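PDB 3H4L: DNA mismatch repair protein PMS1 from Saccharomyces cerevisiae, which binds ATP in a GHKL-type ATPase domain and takes part in DNA mismatch repair, probably as a MutL-type protein. Local coordinates for residues D356-N359 / R360-L363; G224-R227 / G228-E231; D237-P240 / F241-R244. All coordinates share one frame; numbering follows the deposited sequence.

The three contacts are local, each within one unbroken run of eight residues, and together they sample the C-terminal half of the chain. Interaction 2 is the turn that leads into strand 229-237, interaction 3 the loop that follows this strand, the outermost of its sheet within this chain, and interaction 1 the last turns of helix 343-362, which packs on the strand. Interactions 1 and 2 lie with centres about 16 Å apart and touch through Tyr357 and Glu231. Interaction 3 stands apart, its nearest atoms about 12 Å from interaction 1 and about 17 Å from interaction 2. None of them includes a residue of the nucleotide pocket, formed by Glu32, Asn36, Asp61, Arg98 and others.

Interaction 1: D356-N359 / R360-L363; sequences DYYN and RQEL
Gln361 reaches back along the helix to two tyrosines of the preceding turn, and its amide gives a different atom to each. OE1 comes to the edge of the Tyr358 ring, near the ring plane, at 3.5 Å from CD2, with amide and ring turned 72° apart. NE2 lies 3.4 Å from Tyr357 OH, packing at an angle too poor for a hydrogen bond. The reach follows from an extended chain with CG anti to the backbone N (chi1 -164°), which carries the amide alongside Tyr358. On another flank, Arg360 lays CG against the carbonyl O of Asp356, at 3.2 Å. Asp356 OD2 and Arg360 NE are 4.2 Å apart, the oxygen well out of the guanidinium plane, so the charges probably attract without an N-H pointing at it; the firmer link is the bond from Arg360 N to Asp356 O.

Backbone bonds set these positions. Tyr358 O is gripped twice, by Glu362 N at 3.0 Å and by Gln361 N at 2.7 Å, mixing i+4 and i+3 bonding. Farther out, Tyr357 OH bonds to Glu231 O, Tyr358 OH to Ser269 O, and Gln361 OE1 takes the N-H of Asn271, while Phe308 meets the ring of Tyr358. The bond from Asn271 N probably favours this orientation of the amide, while the two hydroxyls anchor the tyrosine rings, holding this helical turn to strands 229-237 and 261-269.

Interaction 2: G224-R227 / G228-E231; sequences GGMR and GLEE
Met226 folds its thioether over the end of Leu229, with SD 3.5 Å from CD1 and the methyl CE 3.9 Å from that same branch. The two side chains cross at about a right angle. A bend at the second torsion of the methionine (chi2 -69°) swings the sulfur toward CD1 of Leu229, beside the turn. CD1 of Leu229 also comes within 3.0 Å of Gly225 O, a tight fit of methyl against carbonyl, while CB rests 3.1 Å from Met226 O.

The backbone underneath is a type II beta turn from Met226 to Leu229, closed by Leu229 N donating to Met226 O at 2.7 Å. Gly228 occupies its third position with a positive phi of 92°, where a CB would be jammed against the carbonyl O of Arg227. Outward, Met226 packs on Ile217 and Ser218 of helix 213-221, Leu229 lies on Tyr267 and Ser269, and Gly228 pairs through its backbone with Gln270. Arg227 makes a long, weak ion pair with Asp128 of the second subunit.

Chemically the turn is divided: one polar bond closes its backbone, and the sulfur-methyl packing ties the helix side of the loop to the first residue of strand 229-237.

Interaction 3: D237-P240 / F241-R244; sequences DLNP and FKNR
Lys242 has a first torsion well off the staggered positions (chi1 24°), and its CG is pressed to 3.0 Å from the carbonyl O of Asn239. Beyond CG the chain runs extended alongside that carbonyl, CE still only 3.5 Å from Asn239 O, before NZ bonds to the backbone O of Leu258.

Phe241 is held from two sides of the turn. CG of Pro240 leans on one margin of the phenyl, 3.4 Å from CD1, the two side chains crossing obliquely. Leu238 comes at about a right angle, its CG 3.9 Å from Phe241 CB, and its carbonyl O sits at the ring edge, near the plane. That same oxygen accepts from Phe241 N at 2.8 Å, closing the turn over Asn239 and Pro240.

Overlapping this turn, Asp237 OD1 receives both Asn239 N and Asn239 ND2, each at 3.2 Å and from the same face of the carboxylate. Asn239 OD1 bonds in turn to Tyr260 N, so the amide is fixed at both ends, and the apolar side is backed by helix 343-362, where Leu238 and Phe241 rest on Ile349.

An Asx turn at Asp237 thus overlaps a short 3-10-like turn at the end of strand 229-237, the outermost strand, within this chain, of the four-stranded sheet in the half of the protein that carries the S5-clan mismatch repair domain.

Interaction 1: D356-N359 / R360-L363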
ATOM      1  N   ASP B 356       9.522  37.688   9.991  1.00 59.74           N
ATOM      2  CA  ASP B 356      10.213  38.533   9.035  1.00 60.13           C
ATOM      3  C   ASP B 356      10.582  37.757   7.769  1.00 58.51           C
ATOM      4  O   ASP B 356      10.878  38.357   6.737  1.00 59.63           O
ATOM      5  CB  ASP B 356      11.457  39.148   9.690  1.00 62.58           C
ATOM      6  CG  ASP B 356      12.745  38.686   9.051  1.00 64.61           C
ATOM      7  OD1 ASP B 356      12.928  37.457   8.885  1.00 66.76           O
ATOM      8  OD2 ASP B 356      13.579  39.555   8.724  1.00 65.00           O
ATOM      9  N   TYR B 357      10.575  36.427   7.850  1.00 56.48           N
ATOM     10  CA  TYR B 357      10.874  35.587   6.689  1.00 54.40           C
ATOM     11  C   TYR B 357       9.651  35.628   5.781  1.00 54.92           C
ATOM     12  O   TYR B 357       9.771  35.655   4.553  1.00 53.47           O
ATOM     13  CB  TYR B 357      11.138  34.137   7.111  1.00 52.79           C
ATOM     14  CG  TYR B 357      10.869  33.101   6.024  1.00 50.29           C
ATOM     15  CD1 TYR B 357      11.856  32.756   5.097  1.00 49.24           C
ATOM     16  CD2 TYR B 357       9.619  32.477   5.919  1.00 48.31           C
ATOM     17  CE1 TYR B 357      11.611  31.816   4.099  1.00 47.94           C
ATOM     18  CE2 TYR B 357       9.365  31.538   4.922  1.00 46.71           C
ATOM     19  CZ  TYR B 357      10.367  31.210   4.015  1.00 48.03           C
ATOM     20  OH  TYR B 357      10.137  30.267   3.029  1.00 47.60           O
ATOM     21  N   TYR B 358       8.473  35.614   6.397  1.00 55.06           N
ATOM     22  CA  TYR B 358       7.227  35.668   5.646  1.00 57.05           C
ATOM     23  C   TYR B 358       7.023  37.068   5.063  1.00 58.50           C
ATOM     24  O   TYR B 358       6.609  37.202   3.912  1.00 58.30           O
ATOM     25  CB  TYR B 358       6.045  35.272   6.539  1.00 55.63           C
ATOM     26  CG  TYR B 358       5.791  33.774   6.586  1.00 54.42           C
ATOM     27  CD1 TYR B 358       5.711  33.091   7.807  1.00 52.61           C
ATOM     28  CD2 TYR B 358       5.608  33.045   5.408  1.00 52.74           C
ATOM     29  CE1 TYR B 358       5.452  31.719   7.850  1.00 51.40           C
ATOM     30  CE2 TYR B 358       5.347  31.677   5.438  1.00 50.99           C
ATOM     31  CZ  TYR B 358       5.269  31.020   6.659  1.00 51.73           C
ATOM     32  OH  TYR B 358       4.986  29.672   6.682  1.00 47.58           O
ATOM     33  N   ASN B 359       7.321  38.106   5.846  1.00 60.07           N
ATOM     34  CA  ASN B 359       7.189  39.488   5.365  1.00 61.07           C
ATOM     35  C   ASN B 359       7.991  39.638   4.078  1.00 61.89           C
ATOM     36  O   ASN B 359       7.537  40.257   3.118  1.00 61.70           O
ATOM     37  CB  ASN B 359       7.723  40.492   6.394  1.00 60.10           C
ATOM     38  CG  ASN B 359       6.672  40.928   7.395  1.00 59.39           C
ATOM     39  OD1 ASN B 359       5.577  41.349   7.017  1.00 58.65           O
ATOM     40  ND2 ASN B 359       7.005  40.847   8.680  1.00 58.64           N
ATOM     41  N   ARG B 360       9.192  39.069   4.076  1.00 63.26           N
ATOM     42  CA  ARG B 360      10.067  39.121   2.910  1.00 65.32           C
ATOM     43  C   ARG B 360       9.513  38.292   1.755  1.00 66.10           C
ATOM     44  O   ARG B 360       9.867  38.507   0.594  1.00 66.68           O
ATOM     45  CB  ARG B 360      11.466  38.617   3.273  1.00 65.97           C
ATOM     46  CG  ARG B 360      12.252  39.564   4.165  1.00 68.76           C
ATOM     47  CD  ARG B 360      13.741  39.239   4.164  1.00 69.62           C
ATOM     48  NE  ARG B 360      14.519  40.340   4.727  1.00 71.74           N
ATOM     49  CZ  ARG B 360      15.846  40.401   4.734  1.00 73.02           C
ATOM     50  NH1 ARG B 360      16.563  39.417   4.206  1.00 74.51           N
ATOM     51  NH2 ARG B 360      16.459  41.456   5.262  1.00 72.52           N
ATOM     52  N   GLN B 361       8.643  37.343   2.074  1.00 66.69           N
ATOM     53  CA  GLN B 361       8.058  36.495   1.051  1.00 67.87           C
ATOM     54  C   GLN B 361       6.923  37.228   0.340  1.00 69.94           C
ATOM     55  O   GLN B 361       6.703  37.050  -0.861  1.00 69.75           O
ATOM     56  CB  GLN B 361       7.529  35.209   1.677  1.00 66.14           C
ATOM     57  CG  GLN B 361       7.253  34.119   0.672  1.00 63.90           C
ATOM     58  CD  GLN B 361       6.845  32.829   1.331  1.00 62.74           C
ATOM     59  OE1 GLN B 361       5.757  32.727   1.898  1.00 61.93           O
ATOM     60  NE2 GLN B 361       7.722  31.833   1.273  1.00 62.70           N
ATOM     61  N   GLU B 362       6.203  38.057   1.085  1.00 70.88           N
ATOM     62  CA  GLU B 362       5.102  38.801   0.507  1.00 72.59           C
ATOM     63  C   GLU B 362       5.638  39.757  -0.552  1.00 73.56           C
ATOM     64  O   GLU B 362       5.068  39.872  -1.645  1.00 73.92           O
ATOM     65  CB  GLU B 362       4.365  39.579   1.595  1.00 73.83           C
ATOM     66  CG  GLU B 362       2.922  39.879   1.243  1.00 76.42           C
ATOM     67  CD  GLU B 362       2.126  40.390   2.426  1.00 78.57           C
ATOM     68  OE1 GLU B 362       2.233  39.796   3.523  1.00 78.21           O
ATOM     69  OE2 GLU B 362       1.383  41.379   2.251  1.00 80.22           O
ATOM     70  N   LEU B 363       6.740  40.434  -0.228  1.00 73.64           N
ATOM     71  CA  LEU B 363       7.363  41.384  -1.147  1.00 72.91           C
ATOM     72  C   LEU B 363       7.798  40.704  -2.439  1.00 73.39           C
ATOM     73  O   LEU B 363       8.196  41.368  -3.397  1.00 73.88           O
ATOM     74  CB  LEU B 363       8.566  42.058  -0.483  1.00 70.74           C
ATOM     75  CG  LEU B 363       8.229  43.009   0.667  1.00 70.03           C
ATOM     76  CD1 LEU B 363       9.506  43.581   1.251  1.00 69.53           C
ATOM     77  CD2 LEU B 363       7.327  44.126   0.161  1.00 68.89           C
TER

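Interaction 2: G224-R227 / G228-E231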
ATOM      1  N   GLY B 224       1.713  17.356  -5.188  1.00 63.40           N
ATOM      2  CA  GLY B 224       1.043  18.383  -4.412  1.00 64.49           C
ATOM      3  C   GLY B 224       1.839  18.663  -3.153  1.00 64.81           C
ATOM      4  O   GLY B 224       1.663  19.695  -2.504  1.00 64.81           O
ATOM      5  N   GLY B 225       2.725  17.731  -2.815  1.00 65.12           N
ATOM      6  CA  GLY B 225       3.547  17.867  -1.627  1.00 66.29           C
ATOM      7  C   GLY B 225       4.362  19.145  -1.561  1.00 66.36           C
ATOM      8  O   GLY B 225       4.516  19.731  -0.488  1.00 65.42           O
ATOM      9  N   MET B 226       4.879  19.573  -2.709  1.00 66.64           N
ATOM     10  CA  MET B 226       5.689  20.783  -2.799  1.00 67.60           C
ATOM     11  C   MET B 226       4.875  22.030  -3.137  1.00 67.95           C
ATOM     12  O   MET B 226       5.309  23.147  -2.868  1.00 68.01           O
ATOM     13  CB  MET B 226       6.783  20.606  -3.856  1.00 67.59           C
ATOM     14  CG  MET B 226       7.967  19.752  -3.431  1.00 67.59           C
ATOM     15  SD  MET B 226       8.988  20.537  -2.165  1.00 67.19           S
ATOM     16  CE  MET B 226       9.500  19.111  -1.262  1.00 68.36           C
ATOM     17  N   ARG B 227       3.703  21.840  -3.735  1.00 69.14           N
ATOM     18  CA  ARG B 227       2.845  22.963  -4.114  1.00 69.63           C
ATOM     19  C   ARG B 227       2.611  23.881  -2.915  1.00 69.27           C
ATOM     20  O   ARG B 227       2.034  23.465  -1.908  1.00 69.35           O
ATOM     21  CB  ARG B 227       1.502  22.448  -4.652  1.00 69.31           C
ATOM     22  CG  ARG B 227       0.711  23.477  -5.449  1.00 69.98           C
ATOM     23  CD  ARG B 227      -0.550  22.873  -6.064  1.00 71.38           C
ATOM     24  NE  ARG B 227      -1.572  22.560  -5.063  1.00 73.34           N
ATOM     25  CZ  ARG B 227      -2.698  21.899  -5.323  1.00 73.54           C
ATOM     26  NH1 ARG B 227      -2.948  21.475  -6.556  1.00 74.27           N
ATOM     27  NH2 ARG B 227      -3.582  21.668  -4.358  1.00 72.91           N
ATOM     28  N   GLY B 228       3.073  25.124  -3.025  1.00 68.45           N
ATOM     29  CA  GLY B 228       2.903  26.078  -1.941  1.00 67.03           C
ATOM     30  C   GLY B 228       4.069  26.110  -0.970  1.00 65.57           C
ATOM     31  O   GLY B 228       4.089  26.920  -0.045  1.00 65.73           O
ATOM     32  N   LEU B 229       5.043  25.226  -1.181  1.00 63.66           N
ATOM     33  CA  LEU B 229       6.218  25.154  -0.317  1.00 61.08           C
ATOM     34  C   LEU B 229       7.347  26.058  -0.781  1.00 60.10           C
ATOM     35  O   LEU B 229       7.522  26.302  -1.977  1.00 57.19           O
ATOM     36  CB  LEU B 229       6.755  23.723  -0.235  1.00 59.88           C
ATOM     37  CG  LEU B 229       5.963  22.628   0.469  1.00 59.11           C
ATOM     38  CD1 LEU B 229       6.846  21.394   0.521  1.00 58.81           C
ATOM     39  CD2 LEU B 229       5.557  23.048   1.879  1.00 57.83           C
ATOM     40  N   GLU B 230       8.116  26.539   0.189  1.00 60.10           N
ATOM     41  CA  GLU B 230       9.250  27.411  -0.064  1.00 60.68           C
ATOM     42  C   GLU B 230      10.353  27.005   0.893  1.00 59.73           C
ATOM     43  O   GLU B 230      10.096  26.775   2.072  1.00 60.23           O
ATOM     44  CB  GLU B 230       8.878  28.881   0.189  1.00 62.85           C
ATOM     45  CG  GLU B 230       7.906  29.473  -0.824  1.00 65.11           C
ATOM     46  CD  GLU B 230       8.529  29.636  -2.197  1.00 67.32           C
ATOM     47  OE1 GLU B 230       7.788  29.899  -3.166  1.00 67.88           O
ATOM     48  OE2 GLU B 230       9.766  29.506  -2.304  1.00 69.38           O
ATOM     49  N   GLU B 231      11.577  26.916   0.389  1.00 59.12           N
ATOM     50  CA  GLU B 231      12.712  26.544   1.218  1.00 58.70           C
ATOM     51  C   GLU B 231      12.919  27.513   2.377  1.00 58.44           C
ATOM     52  O   GLU B 231      12.692  28.719   2.246  1.00 58.63           O
ATOM     53  CB  GLU B 231      13.982  26.491   0.372  1.00 59.75           C
ATOM     54  CG  GLU B 231      15.260  26.509   1.200  1.00 61.63           C
ATOM     55  CD  GLU B 231      16.520  26.477   0.354  1.00 61.95           C
ATOM     56  OE1 GLU B 231      17.617  26.693   0.914  1.00 64.10           O
ATOM     57  OE2 GLU B 231      16.416  26.231  -0.864  1.00 60.63           O
TER

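Interaction 3: D237-P240 / F241-R244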
ATOM      1  N   ASP B 237      21.019  33.143  15.884  1.00 64.88           N
ATOM      2  CA  ASP B 237      22.211  33.325  16.702  1.00 66.51           C
ATOM      3  C   ASP B 237      21.741  33.484  18.141  1.00 66.57           C
ATOM      4  O   ASP B 237      21.088  34.470  18.482  1.00 66.63           O
ATOM      5  CB  ASP B 237      22.975  34.572  16.263  1.00 68.76           C
ATOM      6  CG  ASP B 237      24.306  34.714  16.971  1.00 70.83           C
ATOM      7  OD1 ASP B 237      24.311  34.780  18.218  1.00 71.63           O
ATOM      8  OD2 ASP B 237      25.347  34.758  16.280  1.00 72.64           O
ATOM      9  N   LEU B 238      22.078  32.520  18.989  1.00 66.47           N
ATOM     10  CA  LEU B 238      21.642  32.562  20.377  1.00 66.38           C
ATOM     11  C   LEU B 238      22.780  32.729  21.390  1.00 67.44           C
ATOM     12  O   LEU B 238      22.555  32.644  22.597  1.00 67.82           O
ATOM     13  CB  LEU B 238      20.859  31.287  20.685  1.00 65.62           C
ATOM     14  CG  LEU B 238      19.704  31.387  21.676  1.00 65.83           C
ATOM     15  CD1 LEU B 238      18.578  32.210  21.078  1.00 65.67           C
ATOM     16  CD2 LEU B 238      19.199  30.006  21.995  1.00 66.92           C
ATOM     17  N   ASN B 239      23.991  32.979  20.898  1.00 68.50           N
ATOM     18  CA  ASN B 239      25.172  33.142  21.752  1.00 69.64           C
ATOM     19  C   ASN B 239      25.020  34.120  22.925  1.00 71.12           C
ATOM     20  O   ASN B 239      25.477  33.839  24.035  1.00 71.80           O
ATOM     21  CB  ASN B 239      26.375  33.550  20.896  1.00 69.10           C
ATOM     22  CG  ASN B 239      26.823  32.445  19.955  1.00 69.17           C
ATOM     23  OD1 ASN B 239      27.265  31.384  20.392  1.00 68.38           O
ATOM     24  ND2 ASN B 239      26.706  32.687  18.655  1.00 68.99           N
ATOM     25  N   PRO B 240      24.396  35.287  22.697  1.00 71.69           N
ATOM     26  CA  PRO B 240      24.239  36.230  23.806  1.00 72.04           C
ATOM     27  C   PRO B 240      23.085  35.857  24.739  1.00 73.15           C
ATOM     28  O   PRO B 240      22.687  36.655  25.587  1.00 73.14           O
ATOM     29  CB  PRO B 240      23.993  37.550  23.088  1.00 72.06           C
ATOM     30  CG  PRO B 240      23.197  37.120  21.898  1.00 71.22           C
ATOM     31  CD  PRO B 240      23.970  35.902  21.426  1.00 71.42           C
ATOM     32  N   PHE B 241      22.550  34.649  24.584  1.00 74.18           N
ATOM     33  CA  PHE B 241      21.435  34.208  25.417  1.00 74.35           C
ATOM     34  C   PHE B 241      21.719  33.004  26.311  1.00 74.92           C
ATOM     35  O   PHE B 241      20.825  32.543  27.020  1.00 74.48           O
ATOM     36  CB  PHE B 241      20.208  33.905  24.553  1.00 75.05           C
ATOM     37  CG  PHE B 241      19.582  35.121  23.927  1.00 74.41           C
ATOM     38  CD1 PHE B 241      20.256  35.845  22.953  1.00 74.20           C
ATOM     39  CD2 PHE B 241      18.303  35.523  24.295  1.00 74.65           C
ATOM     40  CE1 PHE B 241      19.665  36.952  22.350  1.00 74.89           C
ATOM     41  CE2 PHE B 241      17.705  36.625  23.699  1.00 75.52           C
ATOM     42  CZ  PHE B 241      18.388  37.342  22.722  1.00 74.96           C
ATOM     43  N   LYS B 242      22.939  32.474  26.278  1.00 75.41           N
ATOM     44  CA  LYS B 242      23.252  31.349  27.150  1.00 76.87           C
ATOM     45  C   LYS B 242      23.427  31.907  28.562  1.00 78.06           C
ATOM     46  O   LYS B 242      24.122  32.906  28.757  1.00 77.91           O
ATOM     47  CB  LYS B 242      24.504  30.612  26.669  1.00 76.76           C
ATOM     48  CG  LYS B 242      25.468  31.424  25.835  1.00 75.88           C
ATOM     49  CD  LYS B 242      26.539  30.503  25.293  1.00 75.67           C
ATOM     50  CE  LYS B 242      27.717  31.261  24.731  1.00 75.92           C
ATOM     51  NZ  LYS B 242      28.799  30.313  24.355  1.00 75.31           N
ATOM     52  N   ASN B 243      22.795  31.250  29.538  1.00 80.17           N
ATOM     53  CA  ASN B 243      22.781  31.708  30.931  1.00 82.17           C
ATOM     54  C   ASN B 243      23.865  31.324  31.939  1.00 83.44           C
ATOM     55  O   ASN B 243      24.333  32.186  32.677  1.00 84.45           O
ATOM     56  CB  ASN B 243      21.414  31.389  31.540  1.00 82.07           C
ATOM     57  N   ARG B 244      24.256  30.056  31.999  1.00 84.35           N
ATOM     58  CA  ARG B 244      25.257  29.636  32.988  1.00 85.26           C
ATOM     59  C   ARG B 244      26.732  29.798  32.590  1.00 86.15           C
ATOM     60  O   ARG B 244      27.272  28.992  31.828  1.00 87.03           O
ATOM     61  CB  ARG B 244      24.986  28.183  33.394  1.00 84.96           C
ATOM     62  CG  ARG B 244      23.625  27.963  34.046  1.00 84.77           C
ATOM     63  CD  ARG B 244      23.551  28.627  35.413  1.00 85.25           C
ATOM     64  NE  ARG B 244      23.011  29.983  35.390  1.00 84.74           N
ATOM     65  CZ  ARG B 244      23.286  30.908  36.309  1.00 85.62           C
ATOM     66  NH1 ARG B 244      24.103  30.632  37.324  1.00 83.77           N
ATOM     67  NH2 ARG B 244      22.729  32.108  36.226  1.00 84.98           N
TER